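PDB 3GWZ: MmcR, which transfers a methyl group from S-adenosyl-L-methionine to the 6-hydroxyl of demethylated mitomycins, making the quinone methoxy group of mitomycins A and B. Local coordinates for residues R53-E65 against D130-A142. Residues are numbered along the deposited sequence; the frame is centred on the assembly and turned at random.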
loop_
_atom_site.group_PDB
_atom_site.type_symbol
_atom_site.label_atom_id
_atom_site.label_comp_id
_atom_site.label_asym_id
_atom_site.label_seq_id
_atom_site.Cartn_x
_atom_site.Cartn_y
_atom_site.Cartn_z
ATOM N N ARG A 53 -18.081 -16.313 -1.335
ATOM C CA ARG A 53 -17.070 -16.871 -2.226
ATOM C C ARG A 53 -16.657 -15.827 -3.263
ATOM O O ARG A 53 -15.501 -15.765 -3.667
ATOM C CB ARG A 53 -17.562 -18.154 -2.911
ATOM C CG ARG A 53 -16.425 -19.071 -3.394
ATOM C CD ARG A 53 -15.677 -19.673 -2.186
ATOM N NE ARG A 53 -14.485 -20.435 -2.556
ATOM C CZ ARG A 53 -13.410 -20.547 -1.778
ATOM N NH1 ARG A 53 -13.376 -19.922 -0.604
ATOM N NH2 ARG A 53 -12.369 -21.270 -2.174
ATOM N N ALA A 54 -17.597 -14.992 -3.687
ATOM C CA ALA A 54 -17.243 -13.939 -4.641
ATOM C C ALA A 54 -16.228 -12.971 -4.017
ATOM O O ALA A 54 -15.300 -12.509 -4.684
ATOM C CB ALA A 54 -18.498 -13.194 -5.112
ATOM N N ILE A 55 -16.399 -12.677 -2.733
ATOM C CA ILE A 55 -15.422 -11.852 -2.023
ATOM C C ILE A 55 -14.073 -12.573 -1.957
ATOM O O ILE A 55 -13.018 -11.963 -2.152
ATOM C CB ILE A 55 -15.917 -11.461 -0.614
ATOM C CG1 ILE A 55 -17.022 -10.394 -0.729
ATOM C CG2 ILE A 55 -14.750 -10.964 0.246
ATOM C CD1 ILE A 55 -17.503 -9.839 0.591
ATOM N N HIS A 56 -14.096 -13.881 -1.705
ATOM C CA HIS A 56 -12.845 -14.633 -1.640
ATOM C C HIS A 56 -12.075 -14.501 -2.946
ATOM O O HIS A 56 -10.866 -14.270 -2.947
ATOM C CB HIS A 56 -13.107 -16.107 -1.311
ATOM C CG HIS A 56 -13.766 -16.310 0.019
ATOM N ND1 HIS A 56 -14.573 -17.392 0.297
ATOM C CD2 HIS A 56 -13.767 -15.544 1.136
ATOM C CE1 HIS A 56 -15.028 -17.295 1.534
ATOM N NE2 HIS A 56 -14.560 -16.176 2.063
ATOM N N VAL A 57 -12.784 -14.639 -4.059
ATOM C CA VAL A 57 -12.144 -14.567 -5.364
ATOM C C VAL A 57 -11.636 -13.159 -5.638
ATOM O O VAL A 57 -10.548 -12.994 -6.188
ATOM C CB VAL A 57 -13.072 -15.038 -6.499
ATOM C CG1 VAL A 57 -12.417 -14.791 -7.854
ATOM C CG2 VAL A 57 -13.382 -16.516 -6.328
ATOM N N ALA A 58 -12.407 -12.145 -5.246
ATOM C CA ALA A 58 -11.945 -10.760 -5.412
ATOM C C ALA A 58 -10.638 -10.482 -4.650
ATOM O O ALA A 58 -9.753 -9.778 -5.149
ATOM C CB ALA A 58 -13.038 -9.762 -5.003
ATOM N N VAL A 59 -10.507 -11.019 -3.441
ATOM C CA VAL A 59 -9.264 -10.804 -2.706
ATOM C C VAL A 59 -8.144 -11.691 -3.229
ATOM O O VAL A 59 -6.993 -11.270 -3.274
ATOM C CB VAL A 59 -9.412 -10.949 -1.172
ATOM C CG1 VAL A 59 -10.410 -9.912 -0.637
ATOM C CG2 VAL A 59 -9.819 -12.360 -0.803
ATOM N N GLU A 60 -8.474 -12.913 -3.633
ATOM C CA GLU A 60 -7.456 -13.799 -4.183
ATOM C C GLU A 60 -6.827 -13.202 -5.450
ATOM O O GLU A 60 -5.611 -13.275 -5.653
ATOM C CB GLU A 60 -8.029 -15.191 -4.471
ATOM C CG GLU A 60 -6.983 -16.152 -5.014
ATOM C CD GLU A 60 -7.537 -17.533 -5.319
ATOM O OE1 GLU A 60 -6.761 -18.375 -5.814
ATOM O OE2 GLU A 60 -8.739 -17.777 -5.069
ATOM N N LEU A 61 -7.660 -12.600 -6.292
ATOM C CA LEU A 61 -7.188 -11.978 -7.526
ATOM C C LEU A 61 -6.504 -10.631 -7.303
ATOM O O LEU A 61 -5.737 -10.172 -8.154
ATOM C CB LEU A 61 -8.353 -11.798 -8.505
ATOM C CG LEU A 61 -8.880 -13.105 -9.098
ATOM C CD1 LEU A 61 -9.974 -12.849 -10.123
ATOM C CD2 LEU A 61 -7.738 -13.903 -9.705
ATOM N N GLY A 62 -6.799 -9.989 -6.178
ATOM C CA GLY A 62 -6.204 -8.703 -5.858
ATOM C C GLY A 62 -6.956 -7.507 -6.427
ATOM O O GLY A 62 -6.360 -6.462 -6.698
ATOM N N VAL A 63 -8.269 -7.638 -6.602
ATOM C CA VAL A 63 -9.057 -6.540 -7.174
ATOM C C VAL A 63 -9.016 -5.234 -6.365
ATOM O O VAL A 63 -8.707 -4.185 -6.933
ATOM C CB VAL A 63 -10.517 -6.959 -7.511
ATOM C CG1 VAL A 63 -11.315 -5.769 -8.049
ATOM C CG2 VAL A 63 -10.509 -8.078 -8.530
ATOM N N PRO A 64 -9.289 -5.290 -5.042
ATOM C CA PRO A 64 -9.312 -4.059 -4.237
ATOM C C PRO A 64 -8.018 -3.240 -4.316
ATOM O O PRO A 64 -8.067 -2.003 -4.319
ATOM C CB PRO A 64 -9.513 -4.581 -2.807
ATOM C CG PRO A 64 -10.188 -5.910 -2.985
ATOM C CD PRO A 64 -9.575 -6.485 -4.222
ATOM N N GLU A 65 -6.878 -3.923 -4.375
ATOM C CA GLU A 65 -5.587 -3.243 -4.457
ATOM C C GLU A 65 -5.436 -2.466 -5.759
ATOM O O GLU A 65 -4.697 -1.483 -5.820
ATOM C CB GLU A 65 -4.434 -4.236 -4.340
ATOM C CG GLU A 65 -4.380 -4.976 -3.023
ATOM C CD GLU A 65 -5.081 -6.321 -3.072
ATOM O OE1 GLU A 65 -4.365 -7.342 -3.166
ATOM O OE2 GLU A 65 -6.333 -6.358 -3.022
ATOM N N ASP A 130 -8.766 -12.339 7.252
ATOM C CA ASP A 130 -9.673 -13.483 7.324
ATOM C C ASP A 130 -10.227 -13.813 5.935
ATOM O O ASP A 130 -10.365 -14.983 5.566
ATOM C CB ASP A 130 -10.807 -13.242 8.326
ATOM C CG ASP A 130 -11.241 -14.517 9.037
ATOM O OD1 ASP A 130 -10.632 -15.586 8.802
ATOM O OD2 ASP A 130 -12.192 -14.447 9.837
ATOM N N ALA A 131 -10.542 -12.784 5.156
ATOM C CA ALA A 131 -11.072 -13.022 3.813
ATOM C C ALA A 131 -10.075 -13.840 2.998
ATOM O O ALA A 131 -10.461 -14.759 2.287
ATOM C CB ALA A 131 -11.394 -11.716 3.111
ATOM N N ARG A 132 -8.790 -13.515 3.117
ATOM C CA ARG A 132 -7.754 -14.225 2.365
ATOM C C ARG A 132 -7.495 -15.633 2.887
ATOM O O ARG A 132 -7.180 -16.537 2.117
ATOM C CB ARG A 132 -6.455 -13.405 2.326
ATOM C CG ARG A 132 -6.579 -12.180 1.421
ATOM C CD ARG A 132 -5.489 -11.142 1.637
ATOM N NE ARG A 132 -5.630 -10.075 0.650
ATOM C CZ ARG A 132 -6.510 -9.080 0.741
ATOM N NH1 ARG A 132 -7.319 -8.997 1.793
ATOM N NH2 ARG A 132 -6.576 -8.159 -0.217
ATOM N N PHE A 133 -7.619 -15.801 4.203
ATOM C CA PHE A 133 -7.520 -17.107 4.870
ATOM C C PHE A 133 -8.643 -18.017 4.369
ATOM O O PHE A 133 -8.406 -19.154 3.967
ATOM C CB PHE A 133 -7.622 -16.864 6.391
ATOM C CG PHE A 133 -7.594 -18.118 7.258
ATOM C CD1 PHE A 133 -6.679 -19.128 7.038
ATOM C CD2 PHE A 133 -8.454 -18.226 8.349
ATOM C CE1 PHE A 133 -6.649 -20.265 7.866
ATOM C CE2 PHE A 133 -8.433 -19.350 9.188
ATOM C CZ PHE A 133 -7.519 -20.370 8.938
ATOM N N GLN A 134 -9.864 -17.494 4.371
ATOM C CA GLN A 134 -11.042 -18.241 3.931
ATOM C C GLN A 134 -11.036 -18.554 2.430
ATOM O O GLN A 134 -11.718 -19.474 1.976
ATOM C CB GLN A 134 -12.307 -17.449 4.257
ATOM C CG GLN A 134 -12.570 -17.291 5.740
ATOM C CD GLN A 134 -13.661 -16.280 6.019
ATOM O OE1 GLN A 134 -14.302 -15.769 5.095
ATOM N NE2 GLN A 134 -13.869 -15.971 7.294
ATOM N N ALA A 135 -10.286 -17.772 1.664
ATOM C CA ALA A 135 -10.201 -17.977 0.220
ATOM C C ALA A 135 -9.542 -19.313 -0.117
ATOM O O ALA A 135 -9.828 -19.911 -1.157
ATOM C CB ALA A 135 -9.437 -16.831 -0.428
ATOM N N ALA A 136 -8.656 -19.777 0.764
ATOM C CA ALA A 136 -7.961 -21.044 0.563
ATOM C C ALA A 136 -8.928 -22.202 0.357
ATOM O O ALA A 136 -9.903 -22.348 1.096
ATOM C CB ALA A 136 -7.026 -21.349 1.738
ATOM N N PRO A 137 -8.644 -23.048 -0.645
ATOM C CA PRO A 137 -9.536 -24.167 -0.973
ATOM C C PRO A 137 -9.705 -25.119 0.206
ATOM O O PRO A 137 -10.786 -25.674 0.390
ATOM C CB PRO A 137 -8.820 -24.853 -2.147
ATOM C CG PRO A 137 -7.385 -24.370 -2.051
ATOM C CD PRO A 137 -7.527 -22.948 -1.598
ATOM N N TRP A 138 -8.658 -25.292 1.011
ATOM C CA TRP A 138 -8.726 -26.238 2.126
ATOM C C TRP A 138 -9.570 -25.713 3.279
ATOM O O TRP A 138 -10.089 -26.487 4.093
ATOM C CB TRP A 138 -7.318 -26.639 2.602
ATOM C CG TRP A 138 -6.321 -25.509 2.668
ATOM C CD1 TRP A 138 -5.350 -25.229 1.755
ATOM C CD2 TRP A 138 -6.197 -24.517 3.702
ATOM N NE1 TRP A 138 -4.622 -24.140 2.155
ATOM C CE2 TRP A 138 -5.122 -23.678 3.344
ATOM C CE3 TRP A 138 -6.890 -24.260 4.891
ATOM C CZ2 TRP A 138 -4.721 -22.595 4.129
ATOM C CZ3 TRP A 138 -6.495 -23.181 5.673
ATOM C CH2 TRP A 138 -5.412 -22.363 5.288
ATOM N N HIS A 139 -9.694 -24.391 3.361
ATOM C CA HIS A 139 -10.568 -23.784 4.349
ATOM C C HIS A 139 -12.013 -24.068 3.916
ATOM O O HIS A 139 -12.783 -24.675 4.650
ATOM C CB HIS A 139 -10.284 -22.285 4.421
ATOM C CG HIS A 139 -10.977 -21.571 5.542
ATOM N ND1 HIS A 139 -12.345 -21.412 5.593
ATOM C CD2 HIS A 139 -10.482 -20.916 6.622
ATOM C CE1 HIS A 139 -12.667 -20.729 6.677
ATOM N NE2 HIS A 139 -11.554 -20.410 7.317
ATOM N N TRP A 140 -12.366 -23.646 2.704
ATOM C CA TRP A 140 -13.701 -23.910 2.163
ATOM C C TRP A 140 -14.032 -25.410 2.208
ATOM O O TRP A 140 -15.168 -25.786 2.480
ATOM C CB TRP A 140 -13.795 -23.382 0.725
ATOM C CG TRP A 140 -15.174 -23.380 0.103
ATOM C CD1 TRP A 140 -15.698 -24.317 -0.749
ATOM C CD2 TRP A 140 -16.175 -22.357 0.231
ATOM N NE1 TRP A 140 -16.969 -23.955 -1.132
ATOM C CE2 TRP A 140 -17.286 -22.757 -0.543
ATOM C CE3 TRP A 140 -16.246 -21.154 0.944
ATOM C CZ2 TRP A 140 -18.452 -21.996 -0.629
ATOM C CZ3 TRP A 140 -17.403 -20.399 0.862
ATOM C CH2 TRP A 140 -18.493 -20.819 0.073
ATOM N N ARG A 141 -13.053 -26.267 1.939
ATOM C CA ARG A 141 -13.352 -27.706 1.906
ATOM C C ARG A 141 -13.666 -28.297 3.276
ATOM O O ARG A 141 -14.408 -29.276 3.383
ATOM C CB ARG A 141 -12.260 -28.532 1.218
ATOM C CG ARG A 141 -12.800 -29.909 0.818
ATOM C CD ARG A 141 -11.823 -30.763 0.031
ATOM N NE ARG A 141 -11.571 -30.229 -1.303
ATOM C CZ ARG A 141 -11.491 -30.973 -2.400
ATOM N NH1 ARG A 141 -11.663 -32.290 -2.326
ATOM N NH2 ARG A 141 -11.242 -30.397 -3.572
ATOM N N ALA A 142 -13.117 -27.716 4.333
ATOM C CA ALA A 142 -13.483 -28.185 5.665
ATOM C C ALA A 142 -14.978 -27.994 5.884
ATOM O O ALA A 142 -15.646 -28.843 6.492
ATOM C CB ALA A 142 -12.655 -27.460 6.749
HETATM O O HOH W 1 -4.919 -9.810 -2.421
HETATM O O HOH W 2 -10.979 -18.594 -3.676
#
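Arg53 sends CG away from its backbone N (chi1 -157°) and then bends at chi2, while Trp140 also holds CG anti to N; together these turns lay the arginine across the indole. Arg53 CD sits over the six-membered ring, 3.5 Å from CE3 of Trp140, in a CH-pi contact, and the guanidinium stacks farther along, its plane 27° from the ring. An arginine suits this place because its flat end can both stack and donate: Arg53 NH1 bonds to Gln134 O at 3.1 Å, within the guanidinium plane, and NH2 gives Ala135 O a weak bond.

His56 is a knob among Ala131, Gln134, Ala135 and Trp140, its flat ring fitting between them while His56 NE2 donates to a lone pair of Gln134 OE1 at 3.1 Å, in the amide plane. The small Ala135 lets the backbones close to 4.7 Å between CA atoms of His56 and Ala135. Farther along, branched, apolar Val59 sets CB over the centre of the Arg132 guanidinium, leaving Arg132 NH2 to form a salt bridge with Glu65 OE2 at 3.3 Å and bond to Leu119 O.

Helix 53-61 crosses helix 130-135 at -101° and runs nearly antiparallel to helix 137-142. Helix 85-97 packs on Ala54 and Val57, while backbone carbonyls of Trp143 and Glu144 of the second subunit accept bonds from Arg53 NE and NH2, tying the contact into the homodimer interface.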